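Local coordinates for glutaredoxin related protein (Sulfolobus solfataricus, PDB 4MNN) that is an atypical protein disulfide oxidoreductase that probably exchanges thiols and disulfides, as glutaredoxin and thioredoxin-fold relatives do, at residues I67-W72 with K113-A118; P109-C114 with S152-I157; Q22-D27 with N43-P48. One frame throughout, in Å; residues are numbered along the deposited sequence.

Contact 1 of 3, residues I67-W72 with K113-A118; sequences IANELW and KCPITA
Two flat groups, the side-chain amide of N69 and the carboxylate of E70, meet the P115 end of segment 113-118. The amide reaches CG and CD of the puckered P115 ring, and E70 also meets that CD. The N69 side chain crosses the proline at about a right angle, its CG lying 3.9 Å from P115 CG. The backbone of the same residue supplies a second touch, N69 O lying 3.5 Å from P115 CB. The E70 carboxylate spreads its two oxygens over one helical turn. E70 OE2 comes 3.3 Å from C114 CB, and E70 OE1 is 3.7 Å from A118 CB. A bend at chi2 (-63°) brings CD round, although the bond from the backbone to CB does not itself aim at the partner. E70 OE2 also stands 3.5 Å from P115 N, but the tertiary amide nitrogen of the proline has no hydrogen to give, and this is van der Waals contact only. No hydrogen bond crosses the interface; each segment is held by its own backbone bonds, such as A118 N to C114 O at 2.9 Å. A buried carboxylate beside the first turn of a helix would probably feel the positive end of the helix dipole. C114 is the second cysteine of the CxxC disulfide, which places E70 next to the probable redox site, and the contact joins the two thioredoxin-like family regions. Segment 67-72 leads into helix 71-83 and segment 113-118 into helix 114-127. V107 of strand 101-107 touches E70 and C114, and L105 touches T117 and A118.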
ATOM      1  N   ILE A  67      -8.114  -2.886   5.355  1.00 22.09           N
ATOM      2  CA  ILE A  67      -8.585  -3.867   6.335  1.00 22.59           C
ATOM      3  C   ILE A  67      -8.902  -5.206   5.666  1.00 22.08           C
ATOM      4  O   ILE A  67      -8.514  -5.419   4.517  1.00 19.25           O
ATOM      5  CB  ILE A  67      -9.814  -3.346   7.128  1.00 25.44           C
ATOM      6  CG1 ILE A  67     -10.730  -2.523   6.221  1.00 26.82           C
ATOM      7  CG2 ILE A  67      -9.321  -2.455   8.306  1.00 27.77           C
ATOM      8  CD1 ILE A  67     -11.276  -3.255   5.028  1.00 30.18           C
ATOM      9  N   ALA A  68      -9.596  -6.099   6.379  1.00 19.93           N
ATOM     10  CA  ALA A  68      -9.909  -7.436   5.841  1.00 19.19           C
ATOM     11  C   ALA A  68      -8.619  -8.112   5.374  1.00 16.97           C
ATOM     12  O   ALA A  68      -7.603  -8.024   6.073  1.00 18.02           O
ATOM     13  CB  ALA A  68     -10.937  -7.361   4.697  1.00 17.07           C
ATOM     14  N   ASN A  69      -8.609  -8.765   4.213  1.00 18.76           N
ATOM     15  CA  ASN A  69      -7.369  -9.451   3.824  1.00 18.48           C
ATOM     16  C   ASN A  69      -6.195  -8.562   3.359  1.00 18.39           C
ATOM     17  O   ASN A  69      -5.093  -9.062   3.057  1.00 18.82           O
ATOM     18  CB  ASN A  69      -7.669 -10.615   2.832  1.00 21.44           C
ATOM     19  CG  ASN A  69      -7.949 -10.162   1.401  1.00 22.45           C
ATOM     20  OD1 ASN A  69      -8.189 -10.996   0.507  1.00 23.90           O
ATOM     21  ND2 ASN A  69      -7.935  -8.868   1.175  1.00 22.56           N
ATOM     22  N   GLU A  70      -6.413  -7.246   3.333  1.00 17.86           N
ATOM     23  CA  GLU A  70      -5.337  -6.315   2.955  1.00 16.43           C
ATOM     24  C   GLU A  70      -4.568  -5.839   4.192  1.00 18.36           C
ATOM     25  O   GLU A  70      -3.492  -5.230   4.099  1.00 14.81           O
ATOM     26  CB  GLU A  70      -5.915  -5.098   2.204  1.00 17.27           C
ATOM     27  CG  GLU A  70      -6.458  -5.456   0.813  1.00 15.28           C
ATOM     28  CD  GLU A  70      -5.372  -5.974  -0.157  1.00 17.86           C
ATOM     29  OE1 GLU A  70      -4.178  -5.649   0.014  1.00 16.52           O
ATOM     30  OE2 GLU A  70      -5.713  -6.696  -1.136  1.00 17.88           O
ATOM     31  N   LEU A  71      -5.088  -6.129   5.379  1.00 18.54           N
ATOM     32  CA  LEU A  71      -4.378  -5.666   6.567  1.00 18.64           C
ATOM     33  C   LEU A  71      -3.034  -6.380   6.784  1.00 19.15           C
ATOM     34  O   LEU A  71      -2.045  -5.748   7.158  1.00 18.65           O
ATOM     35  CB  LEU A  71      -5.250  -5.842   7.830  1.00 21.89           C
ATOM     36  CG  LEU A  71      -4.551  -5.385   9.128  1.00 22.05           C
ATOM     37  CD1 LEU A  71      -4.295  -3.875   9.081  1.00 21.24           C
ATOM     38  CD2 LEU A  71      -5.435  -5.711  10.338  1.00 24.06           C
ATOM     39  N   TRP A  72      -3.002  -7.691   6.573  1.00 19.92           N
ATOM     40  CA  TRP A  72      -1.786  -8.442   6.809  1.00 22.27           C
ATOM     41  C   TRP A  72      -0.640  -7.944   5.925  1.00 20.92           C
ATOM     42  O   TRP A  72       0.473  -7.690   6.429  1.00 21.04           O
ATOM     43  CB  TRP A  72      -2.081  -9.934   6.618  1.00 26.82           C
ATOM     44  CG  TRP A  72      -0.881 -10.829   6.686  1.00 33.00           C
ATOM     45  CD1 TRP A  72       0.097 -10.842   7.651  1.00 34.78           C
ATOM     46  CD2 TRP A  72      -0.531 -11.845   5.743  1.00 36.09           C
ATOM     47  NE1 TRP A  72       1.039 -11.810   7.357  1.00 37.33           N
ATOM     48  CE2 TRP A  72       0.676 -12.440   6.192  1.00 36.90           C
ATOM     49  CE3 TRP A  72      -1.123 -12.318   4.559  1.00 37.69           C
ATOM     50  CZ2 TRP A  72       1.308 -13.475   5.496  1.00 38.74           C
ATOM     51  CZ3 TRP A  72      -0.488 -13.354   3.866  1.00 39.57           C
ATOM     52  CH2 TRP A  72       0.713 -13.919   4.345  1.00 38.76           C
ATOM     53  N   LYS A 113      -6.493 -13.114  -4.849  1.00 21.02           N
ATOM     54  CA  LYS A 113      -5.151 -12.816  -5.296  1.00 21.75           C
ATOM     55  C   LYS A 113      -4.676 -11.407  -5.032  1.00 19.81           C
ATOM     56  O   LYS A 113      -3.522 -11.119  -5.260  1.00 21.03           O
ATOM     57  CB  LYS A 113      -4.975 -13.122  -6.799  1.00 23.29           C
ATOM     58  CG  LYS A 113      -4.968 -14.593  -7.159  1.00 26.45           C
ATOM     59  CD  LYS A 113      -4.683 -14.818  -8.630  1.00 29.97           C
ATOM     60  CE  LYS A 113      -5.749 -14.179  -9.517  1.00 35.21           C
ATOM     61  NZ  LYS A 113      -7.145 -14.669  -9.262  1.00 39.07           N
ATOM     62  N   CYS A 114      -5.525 -10.532  -4.520  1.00 19.46           N
ATOM     63  CA  CYS A 114      -5.074  -9.156  -4.328  1.00 17.44           C
ATOM     64  C   CYS A 114      -3.978  -8.978  -3.284  1.00 17.57           C
ATOM     65  O   CYS A 114      -3.029  -8.264  -3.526  1.00 16.78           O
ATOM     66  CB  CYS A 114      -6.252  -8.238  -3.993  1.00 18.24           C
ATOM     67  SG  CYS A 114      -7.434  -7.961  -5.378  1.00 17.83           S
ATOM     68  N   PRO A 115      -4.104  -9.623  -2.114  1.00 18.57           N
ATOM     69  CA  PRO A 115      -3.043  -9.440  -1.120  1.00 17.80           C
ATOM     70  C   PRO A 115      -1.687  -9.922  -1.587  1.00 17.42           C
ATOM     71  O   PRO A 115      -0.674  -9.373  -1.190  1.00 17.18           O
ATOM     72  CB  PRO A 115      -3.581 -10.169   0.124  1.00 20.13           C
ATOM     73  CG  PRO A 115      -4.610 -11.137  -0.431  1.00 20.43           C
ATOM     74  CD  PRO A 115      -5.263 -10.337  -1.548  1.00 17.50           C
ATOM     75  N   ILE A 116      -1.672 -10.952  -2.430  0.50 17.85           N
ATOM     76  CA  ILE A 116      -0.429 -11.490  -2.960  0.50 18.88           C
ATOM     77  C   ILE A 116       0.207 -10.413  -3.863  0.50 18.09           C
ATOM     78  O   ILE A 116       1.412 -10.155  -3.798  0.50 16.66           O
ATOM     79  CB  ILE A 116      -0.708 -12.783  -3.775  0.50 20.40           C
ATOM     80  CG1 ILE A 116      -1.667 -13.691  -2.980  0.50 22.35           C
ATOM     81  CG2 ILE A 116       0.591 -13.483  -4.100  0.50 23.55           C
ATOM     82  CD1 ILE A 116      -2.083 -14.980  -3.682  0.50 21.35           C
ATOM     83  N   THR A 117      -0.612  -9.762  -4.685  1.00 16.90           N
ATOM     84  CA  THR A 117      -0.090  -8.723  -5.583  1.00 16.52           C
ATOM     85  C   THR A 117       0.351  -7.477  -4.840  1.00 15.33           C
ATOM     86  O   THR A 117       1.372  -6.894  -5.174  1.00 15.48           O
ATOM     87  CB  THR A 117      -1.121  -8.378  -6.649  1.00 15.30           C
ATOM     88  OG1 THR A 117      -1.500  -9.600  -7.298  1.00 16.05           O
ATOM     89  CG2 THR A 117      -0.497  -7.442  -7.735  1.00 15.10           C
ATOM     90  N   ALA A 118      -0.430  -7.047  -3.852  1.00 15.11           N
ATOM     91  CA  ALA A 118      -0.023  -5.891  -3.062  1.00 13.95           C
ATOM     92  C   ALA A 118       1.321  -6.151  -2.381  1.00 14.28           C
ATOM     93  O   ALA A 118       2.203  -5.294  -2.371  1.00 13.42           O
ATOM     94  CB  ALA A 118      -1.047  -5.581  -2.022  1.00 11.77           C
TER

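Contact 2 of 3, residues P109-C114 with S152-I157; sequences PDCTKC and SVPKII
Both sulfurs of the C111-C114 disulfide lie against the V153-P154 pair. C111 SG is 3.6 Å from P154 CD and 3.7 Å from both V153 O and V153 CG2. C114 SG is 3.6 Å from P154 N, with P154 CB and CD and V153 CB also in contact. The C111 SG to C114 SG bond is 2.1 Å long. Contacts of its sulfurs with P154 CD and with V153 CB and CG2 show that one ring and one branched side chain cover the bridge. C111 reaches it with SG anti to its backbone N (chi1 176°). K113 CB packs on the same CD of P154, at 3.8 Å. The peptide bond before P154 is cis, which probably helps to bring the proline nitrogen and CD up to the sulfurs. An alanine in place of P154 would remove CG and CD, which would probably open a gap between the disulfide and K113 CB and let the preceding peptide bond relax to trans. Further out, D110 centres an inverse gamma turn, closed by a weak bond from C111 N to P109 O, just before the first cysteine. On the other side, K155 pairs through its backbone with F106 of strand 101-107, which fixes the loop carrying the cis-proline against the sheet. T117 of helix 114-127 touches P154 as well. A CxxC at a helix start facing a cis-proline matches the active-site arrangement of thioredoxins, and is probably the redox site here. The chemistry is that of an oxidised bridge covered by V153 and cis-P154 without hydrogen bonds between the segments, its redox role inferred from the family.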
ATOM      1  N   PRO A 109     -11.814  -5.993  -1.163  1.00 23.79           N
ATOM      2  CA  PRO A 109     -11.678  -6.885  -0.005  1.00 26.29           C
ATOM      3  C   PRO A 109     -11.955  -8.342  -0.383  1.00 28.57           C
ATOM      4  O   PRO A 109     -11.207  -9.243  -0.002  1.00 29.04           O
ATOM      5  CB  PRO A 109     -12.718  -6.340   0.974  1.00 26.60           C
ATOM      6  CG  PRO A 109     -12.652  -4.875   0.729  1.00 26.57           C
ATOM      7  CD  PRO A 109     -12.617  -4.806  -0.814  1.00 25.13           C
ATOM      8  N   ASP A 110     -13.025  -8.574  -1.149  1.00 29.51           N
ATOM      9  CA  ASP A 110     -13.375  -9.936  -1.564  1.00 30.63           C
ATOM     10  C   ASP A 110     -12.490 -10.291  -2.738  1.00 29.44           C
ATOM     11  O   ASP A 110     -12.950 -10.354  -3.886  1.00 28.90           O
ATOM     12  CB  ASP A 110     -14.845 -10.003  -1.995  1.00 34.49           C
ATOM     13  CG  ASP A 110     -15.317 -11.431  -2.273  1.00 38.37           C
ATOM     14  OD1 ASP A 110     -16.399 -11.572  -2.878  1.00 41.15           O
ATOM     15  OD2 ASP A 110     -14.621 -12.413  -1.890  1.00 41.11           O
ATOM     16  N   CYS A 111     -11.207 -10.522  -2.463  1.00 27.26           N
ATOM     17  CA  CYS A 111     -10.293 -10.831  -3.545  1.00 25.46           C
ATOM     18  C   CYS A 111      -9.141 -11.691  -3.057  1.00 24.82           C
ATOM     19  O   CYS A 111      -8.311 -11.241  -2.274  1.00 23.37           O
ATOM     20  CB  CYS A 111      -9.771  -9.519  -4.156  1.00 22.68           C
ATOM     21  SG  CYS A 111      -8.530  -9.725  -5.466  1.00 22.77           S
ATOM     22  N   THR A 112      -9.091 -12.921  -3.548  1.00 24.65           N
ATOM     23  CA  THR A 112      -8.058 -13.847  -3.132  1.00 24.30           C
ATOM     24  C   THR A 112      -6.665 -13.496  -3.584  1.00 24.10           C
ATOM     25  O   THR A 112      -5.741 -13.556  -2.787  1.00 22.38           O
ATOM     26  CB  THR A 112      -8.385 -15.289  -3.600  1.00 26.99           C
ATOM     27  OG1 THR A 112      -9.580 -15.727  -2.950  1.00 30.27           O
ATOM     28  CG2 THR A 112      -7.248 -16.240  -3.249  1.00 25.68           C
ATOM     29  N   LYS A 113      -6.493 -13.114  -4.849  1.00 21.02           N
ATOM     30  CA  LYS A 113      -5.151 -12.816  -5.296  1.00 21.75           C
ATOM     31  C   LYS A 113      -4.676 -11.407  -5.032  1.00 19.81           C
ATOM     32  O   LYS A 113      -3.522 -11.119  -5.260  1.00 21.03           O
ATOM     33  CB  LYS A 113      -4.975 -13.122  -6.799  1.00 23.29           C
ATOM     34  CG  LYS A 113      -4.968 -14.593  -7.159  1.00 26.45           C
ATOM     35  CD  LYS A 113      -4.683 -14.818  -8.630  1.00 29.97           C
ATOM     36  CE  LYS A 113      -5.749 -14.179  -9.517  1.00 35.21           C
ATOM     37  NZ  LYS A 113      -7.145 -14.669  -9.262  1.00 39.07           N
ATOM     38  N   CYS A 114      -5.525 -10.532  -4.520  1.00 19.46           N
ATOM     39  CA  CYS A 114      -5.074  -9.156  -4.328  1.00 17.44           C
ATOM     40  C   CYS A 114      -3.978  -8.978  -3.284  1.00 17.57           C
ATOM     41  O   CYS A 114      -3.029  -8.264  -3.526  1.00 16.78           O
ATOM     42  CB  CYS A 114      -6.252  -8.238  -3.993  1.00 18.24           C
ATOM     43  SG  CYS A 114      -7.434  -7.961  -5.378  1.00 17.83           S
ATOM     44  N   SER A 152     -12.481  -7.216 -13.096  1.00 16.45           N
ATOM     45  CA  SER A 152     -11.921  -8.111 -12.082  1.00 14.31           C
ATOM     46  C   SER A 152     -10.632  -7.527 -11.455  1.00 15.13           C
ATOM     47  O   SER A 152      -9.919  -6.668 -12.047  1.00 13.11           O
ATOM     48  CB  SER A 152     -11.636  -9.489 -12.684  1.00 15.07           C
ATOM     49  OG  SER A 152     -10.527  -9.468 -13.583  1.00 17.41           O
ATOM     50  N   VAL A 153     -10.345  -7.996 -10.247  1.00 14.81           N
ATOM     51  CA  VAL A 153      -9.126  -7.578  -9.534  1.00 14.38           C
ATOM     52  C   VAL A 153      -8.419  -8.872  -9.095  1.00 15.06           C
ATOM     53  O   VAL A 153      -9.044  -9.938  -9.074  1.00 16.66           O
ATOM     54  CB  VAL A 153      -9.478  -6.695  -8.313  1.00 14.34           C
ATOM     55  CG1 VAL A 153     -10.000  -5.324  -8.778  1.00 15.37           C
ATOM     56  CG2 VAL A 153     -10.614  -7.386  -7.434  1.00 15.25           C
ATOM     57  N   PRO A 154      -7.102  -8.816  -8.815  1.00 14.52           N
ATOM     58  CA  PRO A 154      -6.269  -7.614  -8.905  1.00 13.18           C
ATOM     59  C   PRO A 154      -6.041  -7.211 -10.356  1.00 15.37           C
ATOM     60  O   PRO A 154      -6.058  -8.058 -11.264  1.00 13.21           O
ATOM     61  CB  PRO A 154      -4.950  -8.048  -8.254  1.00 13.30           C
ATOM     62  CG  PRO A 154      -4.884  -9.525  -8.603  1.00 14.82           C
ATOM     63  CD  PRO A 154      -6.308  -9.959  -8.310  1.00 13.51           C
ATOM     64  N   LYS A 155      -5.815  -5.914 -10.581  1.00 16.19           N
ATOM     65  CA  LYS A 155      -5.532  -5.430 -11.930  1.00 14.18           C
ATOM     66  C   LYS A 155      -4.473  -4.323 -11.783  1.00 14.48           C
ATOM     67  O   LYS A 155      -4.661  -3.408 -10.995  1.00 12.68           O
ATOM     68  CB  LYS A 155      -6.804  -4.855 -12.582  1.00 13.36           C
ATOM     69  CG  LYS A 155      -6.552  -4.387 -14.047  1.00 15.45           C
ATOM     70  CD  LYS A 155      -6.032  -5.546 -14.940  1.00 15.35           C
ATOM     71  CE  LYS A 155      -5.686  -5.056 -16.364  1.00 19.02           C
ATOM     72  NZ  LYS A 155      -5.020  -6.133 -17.224  1.00 17.23           N
ATOM     73  N   ILE A 156      -3.361  -4.426 -12.517  1.00 13.83           N
ATOM     74  CA  ILE A 156      -2.310  -3.415 -12.407  1.00 13.95           C
ATOM     75  C   ILE A 156      -2.329  -2.590 -13.682  1.00 14.99           C
ATOM     76  O   ILE A 156      -2.455  -3.138 -14.792  1.00 16.83           O
ATOM     77  CB  ILE A 156      -0.891  -4.047 -12.294  1.00 13.59           C
ATOM     78  CG1 ILE A 156      -0.833  -5.048 -11.123  1.00 12.98           C
ATOM     79  CG2 ILE A 156       0.130  -2.952 -12.088  1.00 13.82           C
ATOM     80  CD1 ILE A 156       0.486  -5.930 -11.118  1.00 14.47           C
ATOM     81  N   ILE A 157      -2.238  -1.282 -13.502  1.00 15.29           N
ATOM     82  CA  ILE A 157      -2.200  -0.328 -14.614  1.00 14.88           C
ATOM     83  C   ILE A 157      -0.828   0.339 -14.565  1.00 14.61           C
ATOM     84  O   ILE A 157      -0.426   0.873 -13.535  1.00 14.69           O
ATOM     85  CB  ILE A 157      -3.298   0.774 -14.456  1.00 15.53           C
ATOM     86  CG1 ILE A 157      -4.682   0.128 -14.385  1.00 12.66           C
ATOM     87  CG2 ILE A 157      -3.194   1.800 -15.635  1.00 13.07           C
ATOM     88  CD1 ILE A 157      -5.094  -0.647 -15.630  1.00 11.74           C
TER

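Contact 3 of 3, residues Q22-D27 with N43-P48; sequences QQCNGD and NNCKKP
C24 and C45 are joined covalently, SG to SG at 2.0 Å, and the bridge has a chi3 of -86°, close to the relaxed value for a left-handed disulfide. The first torsion of C24 (48°) sets its SG between the backbone N and the carbonyl carbon, turned to meet the sulfur of C45. Hydrogen bonding adds a second clamp through the amide of N25. N25 ND2 donates to C45 O at 3.0 Å with an N-H...O angle of 156°; the donor stands well above the carbonyl plane. The other end of the amide, N25 OD1, takes a hydrogen from water 1 at 2.8 Å, and that water accepts from C45 N at 3.0 Å. N25 thus engages C45 O directly and C45 N through the water, which probably limits rotation of the amide. Within segment 22-27, Q23 OE1 accepts from G26 N at 3.0 Å, and Q23 NE2 gives a straight bond to D27 OD1; T41 is a further partner of NE2. K47 NZ is hydrogen-bonded to E140 O. Apolar and weakly polar contacts complete the set. P48 CA makes a bent CA-H...O contact to C24 O (3.2 Å between the heavy atoms), and N25 CB packs 3.7 Å from P48 CB. G26 is the N-cap residue of helix 27-33, and C24 ends strand 19-24. The disulfide therefore ties the strand-to-helix turn of a thioredoxin-like unit to the loop between strands 38-41 and 49-54, a cross-link from the end of a strand to a separate loop and unlike the local CxxC bridge of thioredoxins.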
ATOM      1  N   GLN A  22       0.561   8.715   7.046  1.00 15.75           N
ATOM      2  CA  GLN A  22      -0.301   9.888   6.981  1.00 17.94           C
ATOM      3  C   GLN A  22      -1.639   9.313   6.559  1.00 17.52           C
ATOM      4  O   GLN A  22      -1.722   8.572   5.583  1.00 19.18           O
ATOM      5  CB  GLN A  22       0.150  10.888   5.926  1.00 17.30           C
ATOM      6  CG  GLN A  22       1.554  11.402   6.129  1.00 23.45           C
ATOM      7  CD  GLN A  22       1.873  12.503   5.136  1.00 24.79           C
ATOM      8  OE1 GLN A  22       1.508  12.408   3.971  1.00 25.18           O
ATOM      9  NE2 GLN A  22       2.548  13.543   5.592  1.00 26.35           N
ATOM     10  N   GLN A  23      -2.706   9.660   7.256  1.00 17.21           N
ATOM     11  CA  GLN A  23      -3.974   9.064   6.864  1.00 16.38           C
ATOM     12  C   GLN A  23      -5.132   9.993   7.073  1.00 16.84           C
ATOM     13  O   GLN A  23      -4.987  10.969   7.781  1.00 16.96           O
ATOM     14  CB  GLN A  23      -4.240   7.837   7.742  1.00 15.55           C
ATOM     15  CG  GLN A  23      -4.508   8.173   9.231  1.00 16.82           C
ATOM     16  CD  GLN A  23      -5.995   8.453   9.539  1.00 17.49           C
ATOM     17  OE1 GLN A  23      -6.900   7.859   8.930  1.00 15.55           O
ATOM     18  NE2 GLN A  23      -6.244   9.336  10.497  1.00 16.81           N
ATOM     19  N   CYS A  24      -6.262   9.683   6.442  1.00 15.14           N
ATOM     20  CA  CYS A  24      -7.479  10.412   6.753  1.00 16.78           C
ATOM     21  C   CYS A  24      -8.668   9.501   6.548  1.00 16.85           C
ATOM     22  O   CYS A  24      -8.652   8.570   5.724  1.00 15.39           O
ATOM     23  CB  CYS A  24      -7.642  11.696   5.953  1.00 18.97           C
ATOM     24  SG  CYS A  24      -7.354  11.441   4.204  1.00 22.85           S
ATOM     25  N   ASN A  25      -9.694   9.751   7.349  1.00 14.14           N
ATOM     26  CA  ASN A  25     -10.933   9.009   7.318  1.00 16.36           C
ATOM     27  C   ASN A  25     -10.811   7.548   7.757  1.00 15.97           C
ATOM     28  O   ASN A  25     -11.656   6.728   7.441  1.00 15.93           O
ATOM     29  CB  ASN A  25     -11.583   9.138   5.932  1.00 17.81           C
ATOM     30  CG  ASN A  25     -11.970  10.595   5.589  1.00 22.91           C
ATOM     31  OD1 ASN A  25     -11.616  11.549   6.310  1.00 23.15           O
ATOM     32  ND2 ASN A  25     -12.690  10.769   4.472  1.00 23.97           N
ATOM     33  N   GLY A  26      -9.751   7.232   8.488  1.00 17.24           N
ATOM     34  CA  GLY A  26      -9.624   5.880   9.000  1.00 17.07           C
ATOM     35  C   GLY A  26      -9.162   6.038  10.430  1.00 16.76           C
ATOM     36  O   GLY A  26      -8.439   5.189  10.949  1.00 15.21           O
ATOM     37  N   ASP A  27      -9.633   7.110  11.083  1.00 16.20           N
ATOM     38  CA  ASP A  27      -9.171   7.444  12.436  1.00 16.68           C
ATOM     39  C   ASP A  27      -9.273   6.335  13.463  1.00 16.98           C
ATOM     40  O   ASP A  27      -8.334   6.114  14.210  1.00 15.61           O
ATOM     41  CB  ASP A  27      -9.931   8.656  13.037  1.00 15.93           C
ATOM     42  CG  ASP A  27      -9.726   9.956  12.267  1.00 17.53           C
ATOM     43  OD1 ASP A  27      -8.999   9.959  11.248  1.00 16.99           O
ATOM     44  OD2 ASP A  27     -10.308  10.994  12.697  1.00 16.83           O
ATOM     45  N   ASN A  43      -6.187  16.509   6.573  1.00 22.94           N
ATOM     46  CA  ASN A  43      -7.461  17.202   6.597  1.00 25.85           C
ATOM     47  C   ASN A  43      -8.148  17.282   5.239  1.00 27.05           C
ATOM     48  O   ASN A  43      -7.512  17.145   4.191  1.00 27.14           O
ATOM     49  CB  ASN A  43      -7.279  18.648   7.099  1.00 25.57           C
ATOM     50  CG  ASN A  43      -6.636  18.724   8.469  1.00 28.04           C
ATOM     51  OD1 ASN A  43      -7.160  18.191   9.434  1.00 27.80           O
ATOM     52  ND2 ASN A  43      -5.498  19.394   8.560  1.00 28.41           N
ATOM     53  N   ASN A  44      -9.461  17.503   5.304  1.00 28.65           N
ATOM     54  CA  ASN A  44     -10.338  17.706   4.161  1.00 31.27           C
ATOM     55  C   ASN A  44     -10.415  16.584   3.121  1.00 30.97           C
ATOM     56  O   ASN A  44     -10.421  16.859   1.914  1.00 31.03           O
ATOM     57  CB  ASN A  44      -9.946  19.037   3.475  1.00 33.82           C
ATOM     58  CG  ASN A  44      -9.925  20.220   4.445  1.00 35.59           C
ATOM     59  OD1 ASN A  44     -10.916  20.493   5.123  1.00 36.57           O
ATOM     60  ND2 ASN A  44      -8.778  20.934   4.514  1.00 35.99           N
ATOM     61  N   CYS A  45     -10.475  15.330   3.575  1.00 28.79           N
ATOM     62  CA  CYS A  45     -10.540  14.198   2.654  1.00 26.95           C
ATOM     63  C   CYS A  45     -11.966  13.736   2.378  1.00 27.36           C
ATOM     64  O   CYS A  45     -12.743  13.487   3.303  1.00 28.03           O
ATOM     65  CB  CYS A  45      -9.743  12.989   3.195  1.00 23.60           C
ATOM     66  SG  CYS A  45      -7.955  13.231   3.416  1.00 25.43           S
ATOM     67  N   LYS A  46     -12.311  13.582   1.100  1.00 28.90           N
ATOM     68  CA  LYS A  46     -13.645  13.112   0.738  1.00 28.17           C
ATOM     69  C   LYS A  46     -13.721  11.595   0.863  1.00 27.12           C
ATOM     70  O   LYS A  46     -14.799  11.020   1.114  1.00 27.14           O
ATOM     71  CB  LYS A  46     -13.971  13.547  -0.690  1.00 31.41           C
ATOM     72  CG  LYS A  46     -13.804  15.046  -0.880  1.00 34.79           C
ATOM     73  CD  LYS A  46     -14.159  15.505  -2.291  1.00 37.50           C
ATOM     74  CE  LYS A  46     -14.139  17.026  -2.358  1.00 38.00           C
ATOM     75  NZ  LYS A  46     -14.161  17.538  -3.769  1.00 42.89           N
ATOM     76  N   LYS A  47     -12.574  10.936   0.678  1.00 24.33           N
ATOM     77  CA  LYS A  47     -12.513   9.480   0.794  1.00 22.22           C
ATOM     78  C   LYS A  47     -11.244   9.135   1.586  1.00 19.85           C
ATOM     79  O   LYS A  47     -10.300   9.892   1.626  1.00 18.51           O
ATOM     80  CB  LYS A  47     -12.477   8.827  -0.587  1.00 23.95           C
ATOM     81  CG  LYS A  47     -13.806   8.908  -1.398  1.00 24.74           C
ATOM     82  CD  LYS A  47     -13.588   8.263  -2.769  1.00 26.11           C
ATOM     83  CE  LYS A  47     -14.869   8.108  -3.578  1.00 26.62           C
ATOM     84  NZ  LYS A  47     -15.924   7.410  -2.811  1.00 28.72           N
ATOM     85  N   PRO A  48     -11.221   7.975   2.211  1.00 19.54           N
ATOM     86  CA  PRO A  48     -10.048   7.590   2.998  1.00 18.14           C
ATOM     87  C   PRO A  48      -8.771   7.300   2.219  1.00 19.04           C
ATOM     88  O   PRO A  48      -8.805   6.894   1.037  1.00 17.66           O
ATOM     89  CB  PRO A  48     -10.545   6.346   3.762  1.00 19.21           C
ATOM     90  CG  PRO A  48     -11.596   5.767   2.867  1.00 21.96           C
ATOM     91  CD  PRO A  48     -12.307   6.981   2.318  1.00 20.04           C
TER
HETATM   92  O   HOH W   1     -10.855  14.265   6.382  1.00 24.33           O

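Overall arrangement
Contact 1 is buried, contact 2 partly so, and contact 3 lies at the surface. Contacts 1 and 2 share K113 and C114, their centres 9 Å apart, and they meet again where T117 touches P154 and I156; the start of helix 114-127 serves both. Contact 3 stands away, with its nearest atoms about 8 Å from contact 1 and 11 Å from contact 2, though contacts 2 and 3 reach the same mixed sheet. The chemistry follows place: contacts 1 and 2 have no hydrogen bond across their segments, whereas contact 3 adds amide and water bonds to a disulfide that itself bridges its two segments.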